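PDB 3VMV: pectate lyase, which probably cleaves polygalacturonate, the backbone of pectin, as a secreted polysaccharide lyase of family 1. Local coordinates for residues T166-K171 / T195-Y200. Residues are numbered along the deposited sequence; the frame is centred on the assembly and turned at random.
Sequences TVSWNK and TYHHNY
Trp169 lies over His198 in an offset stack, its six-membered ring 4.2 Å centroid to centroid from the imidazole and the planes 13° apart. CB of His198 sits over the middle of that ring, 3.4 Å from its centroid, and the imidazole lies by CZ2 and CH2. His198 ND1 meets ND1 of His197 in an almost straight 2.8 Å hydrogen bond in the plane of both rings, and its NE2 bonds to Gln307, fixing the rotation of the imidazole. With CG between the backbone N and the carbonyl carbon (chi1 76°), the His197 ring ends close to the other strand and takes CB of Ser168 over one face, 3.3 Å from NE2.

The strands run parallel up to Ser168 and His197; in the turn that follows, Asn170 and Asn199 lie side by side with amide planes 7° apart. OD1 of Asn199 accepts from ND2 of Asn170 at 3.0 Å and from the Asn170 backbone N, and OD1 of Asn170 accepts from Asn137 N on the preceding coil. Asn199 ND2 reaches O of Val167 at 3.0 Å, from above the carbonyl plane. On the next coil Asn221 bonds through ND2 to Tyr196 O, extending the asparagine ladder of the pectate lyase parallel beta-helix.

An alanine at Trp169 would probably leave one face of His198 without its stacking partner and open a gap beside helix 309-319. The paired amides thus satisfy buried backbone polar groups at the bend, while the ND1-ND1 bond, needing one donor and one acceptor, is likely to disfavour protonation of both rings together.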
ATOM      1  N   THR A 166       2.041   0.284  -7.653  1.00  9.78           N
ATOM      2  CA  THR A 166       2.253  -1.143  -7.384  1.00  7.81           C
ATOM      3  C   THR A 166       2.776  -1.326  -5.984  1.00  8.30           C
ATOM      4  O   THR A 166       3.746  -0.673  -5.606  1.00  9.25           O
ATOM      5  CB  THR A 166       3.226  -1.747  -8.378  1.00  9.04           C
ATOM      6  OG1 THR A 166       2.615  -1.802  -9.669  1.00 11.00           O
ATOM      7  CG2 THR A 166       3.591  -3.192  -7.993  1.00 10.91           C
ATOM      8  N   VAL A 167       2.131  -2.219  -5.247  1.00  9.64           N
ATOM      9  CA  VAL A 167       2.463  -2.546  -3.878  1.00  8.49           C
ATOM     10  C   VAL A 167       2.837  -4.029  -3.913  1.00  8.77           C
ATOM     11  O   VAL A 167       1.961  -4.887  -4.113  1.00  9.38           O
ATOM     12  CB  VAL A 167       1.224  -2.351  -3.022  1.00  9.30           C
ATOM     13  CG1 VAL A 167       1.446  -2.775  -1.553  1.00 10.48           C
ATOM     14  CG2 VAL A 167       0.802  -0.862  -3.093  1.00 11.02           C
ATOM     15  N   SER A 168       4.115  -4.298  -3.740  1.00  7.80           N
ATOM     16  CA  SER A 168       4.634  -5.651  -3.956  1.00  8.10           C
ATOM     17  C   SER A 168       5.583  -6.106  -2.874  1.00  8.98           C
ATOM     18  O   SER A 168       6.397  -5.343  -2.369  1.00  8.97           O
ATOM     19  CB  SER A 168       5.316  -5.705  -5.333  1.00 10.45           C
ATOM     20  OG  SER A 168       6.385  -4.779  -5.439  1.00 11.51           O
ATOM     21  N   TRP A 169       5.526  -7.400  -2.561  1.00  8.35           N
ATOM     22  CA  TRP A 169       6.544  -8.023  -1.696  1.00  8.92           C
ATOM     23  C   TRP A 169       6.650  -7.433  -0.292  1.00  9.77           C
ATOM     24  O   TRP A 169       7.692  -7.524   0.326  1.00 11.56           O
ATOM     25  CB  TRP A 169       7.942  -8.032  -2.369  1.00  8.78           C
ATOM     26  CG  TRP A 169       7.924  -8.879  -3.640  1.00  8.19           C
ATOM     27  CD1 TRP A 169       7.930  -8.423  -4.943  1.00 10.86           C
ATOM     28  CD2 TRP A 169       7.967 -10.321  -3.704  1.00 10.32           C
ATOM     29  NE1 TRP A 169       7.977  -9.513  -5.807  1.00 12.60           N
ATOM     30  CE2 TRP A 169       7.977 -10.674  -5.079  1.00 11.84           C
ATOM     31  CE3 TRP A 169       7.980 -11.338  -2.736  1.00 10.24           C
ATOM     32  CZ2 TRP A 169       8.007 -12.022  -5.518  1.00 11.00           C
ATOM     33  CZ3 TRP A 169       8.029 -12.681  -3.177  1.00 11.97           C
ATOM     34  CH2 TRP A 169       8.036 -12.986  -4.565  1.00 12.23           C
ATOM     35  N   ASN A 170       5.569  -6.828   0.205  1.00  9.14           N
ATOM     36  CA  ASN A 170       5.624  -6.228   1.530  1.00  7.61           C
ATOM     37  C   ASN A 170       5.001  -7.126   2.553  1.00  9.68           C
ATOM     38  O   ASN A 170       4.229  -8.030   2.211  1.00 10.63           O
ATOM     39  CB  ASN A 170       4.817  -4.916   1.551  1.00  8.36           C
ATOM     40  CG  ASN A 170       5.279  -3.917   0.498  1.00  8.40           C
ATOM     41  OD1 ASN A 170       6.324  -3.285   0.659  1.00  8.69           O
ATOM     42  ND2 ASN A 170       4.456  -3.710  -0.552  1.00  8.50           N
ATOM     43  N   LYS A 171       5.297  -6.880   3.820  1.00 10.16           N
ATOM     44  CA  LYS A 171       4.518  -7.524   4.897  1.00  8.06           C
ATOM     45  C   LYS A 171       3.671  -6.443   5.551  1.00 10.16           C
ATOM     46  O   LYS A 171       4.164  -5.350   5.815  1.00 10.77           O
ATOM     47  CB  LYS A 171       5.430  -8.127   5.944  1.00  8.99           C
ATOM     48  CG  LYS A 171       6.330  -9.252   5.385  1.00 10.23           C
ATOM     49  CD  LYS A 171       7.115  -9.904   6.539  1.00 13.67           C
ATOM     50  CE  LYS A 171       7.923 -11.110   6.021  1.00 20.57           C
ATOM     51  NZ  LYS A 171       8.610 -11.787   7.173  1.00 21.18           N
ATOM     52  N   THR A 195      -1.994  -2.184  -8.339  1.00  9.05           N
ATOM     53  CA  THR A 195      -1.671  -3.611  -8.297  1.00  8.37           C
ATOM     54  C   THR A 195      -1.120  -3.937  -6.920  1.00  9.25           C
ATOM     55  O   THR A 195      -0.203  -3.247  -6.440  1.00  8.69           O
ATOM     56  CB  THR A 195      -0.543  -3.882  -9.317  1.00  8.58           C
ATOM     57  OG1 THR A 195      -1.002  -3.539 -10.625  1.00 10.36           O
ATOM     58  CG2 THR A 195      -0.100  -5.367  -9.292  1.00 10.45           C
ATOM     59  N   TYR A 196      -1.581  -5.043  -6.345  1.00  8.38           N
ATOM     60  CA  TYR A 196      -0.973  -5.611  -5.157  1.00  8.30           C
ATOM     61  C   TYR A 196      -0.545  -7.031  -5.489  1.00  8.83           C
ATOM     62  O   TYR A 196      -1.378  -7.842  -5.879  1.00  9.75           O
ATOM     63  CB  TYR A 196      -1.981  -5.696  -4.013  1.00  8.70           C
ATOM     64  CG  TYR A 196      -2.572  -4.392  -3.549  1.00  8.38           C
ATOM     65  CD1 TYR A 196      -2.057  -3.723  -2.457  1.00  9.21           C
ATOM     66  CD2 TYR A 196      -3.668  -3.839  -4.189  1.00  9.60           C
ATOM     67  CE1 TYR A 196      -2.637  -2.514  -2.032  1.00  9.95           C
ATOM     68  CE2 TYR A 196      -4.240  -2.625  -3.755  1.00 10.22           C
ATOM     69  CZ  TYR A 196      -3.703  -1.998  -2.665  1.00 11.50           C
ATOM     70  OH  TYR A 196      -4.281  -0.792  -2.269  1.00 12.44           O
ATOM     71  N   HIS A 197       0.731  -7.343  -5.316  1.00  7.95           N
ATOM     72  CA  HIS A 197       1.161  -8.722  -5.536  1.00  9.11           C
ATOM     73  C   HIS A 197       2.264  -9.148  -4.612  1.00  7.57           C
ATOM     74  O   HIS A 197       3.115  -8.361  -4.187  1.00  8.00           O
ATOM     75  CB  HIS A 197       1.526  -8.961  -7.044  1.00  7.68           C
ATOM     76  CG  HIS A 197       2.839  -8.391  -7.468  1.00  8.43           C
ATOM     77  ND1 HIS A 197       4.018  -9.111  -7.405  1.00 11.26           N
ATOM     78  CD2 HIS A 197       3.168  -7.174  -7.969  1.00  9.38           C
ATOM     79  CE1 HIS A 197       5.011  -8.353  -7.857  1.00 12.30           C
ATOM     80  NE2 HIS A 197       4.519  -7.172  -8.198  1.00 11.41           N
ATOM     81  N   HIS A 198       2.233 -10.429  -4.253  1.00  9.59           N
ATOM     82  CA  HIS A 198       3.266 -11.026  -3.401  1.00  9.41           C
ATOM     83  C   HIS A 198       3.429 -10.371  -2.052  1.00  8.14           C
ATOM     84  O   HIS A 198       4.507 -10.361  -1.498  1.00  9.13           O
ATOM     85  CB  HIS A 198       4.598 -11.141  -4.151  1.00 10.58           C
ATOM     86  CG  HIS A 198       4.561 -12.146  -5.258  1.00  9.58           C
ATOM     87  ND1 HIS A 198       4.239 -11.814  -6.560  1.00 10.77           N
ATOM     88  CD2 HIS A 198       4.726 -13.489  -5.235  1.00 11.23           C
ATOM     89  CE1 HIS A 198       4.272 -12.910  -7.303  1.00  9.49           C
ATOM     90  NE2 HIS A 198       4.576 -13.936  -6.526  1.00 11.03           N
ATOM     91  N   ASN A 199       2.341  -9.836  -1.518  1.00  9.04           N
ATOM     92  CA  ASN A 199       2.396  -9.339  -0.142  1.00  9.13           C
ATOM     93  C   ASN A 199       1.921 -10.392   0.839  1.00  9.11           C
ATOM     94  O   ASN A 199       1.122 -11.280   0.494  1.00  8.87           O
ATOM     95  CB  ASN A 199       1.483  -8.107   0.028  1.00  8.11           C
ATOM     96  CG  ASN A 199       1.850  -6.970  -0.919  1.00  7.80           C
ATOM     97  OD1 ASN A 199       2.837  -6.266  -0.725  1.00  9.35           O
ATOM     98  ND2 ASN A 199       1.056  -6.816  -2.008  1.00  7.99           N
ATOM     99  N   TYR A 200       2.349 -10.221   2.080  1.00  9.26           N
ATOM    100  CA  TYR A 200       1.853 -10.993   3.203  1.00  7.93           C
ATOM    101  C   TYR A 200       0.943 -10.080   4.016  1.00 11.36           C
ATOM    102  O   TYR A 200       1.396  -8.998   4.457  1.00 11.69           O
ATOM    103  CB  TYR A 200       3.047 -11.349   4.068  1.00 10.67           C
ATOM    104  CG  TYR A 200       2.826 -12.289   5.226  1.00 11.82           C
ATOM    105  CD1 TYR A 200       2.070 -13.462   5.094  1.00 13.01           C
ATOM    106  CD2 TYR A 200       3.432 -12.045   6.457  1.00 14.49           C
ATOM    107  CE1 TYR A 200       1.928 -14.339   6.158  1.00 13.17           C
ATOM    108  CE2 TYR A 200       3.271 -12.927   7.510  1.00 14.38           C
ATOM    109  CZ  TYR A 200       2.557 -14.062   7.351  1.00 13.22           C
ATOM    110  OH  TYR A 200       2.401 -14.977   8.396  1.00 18.87           O
TER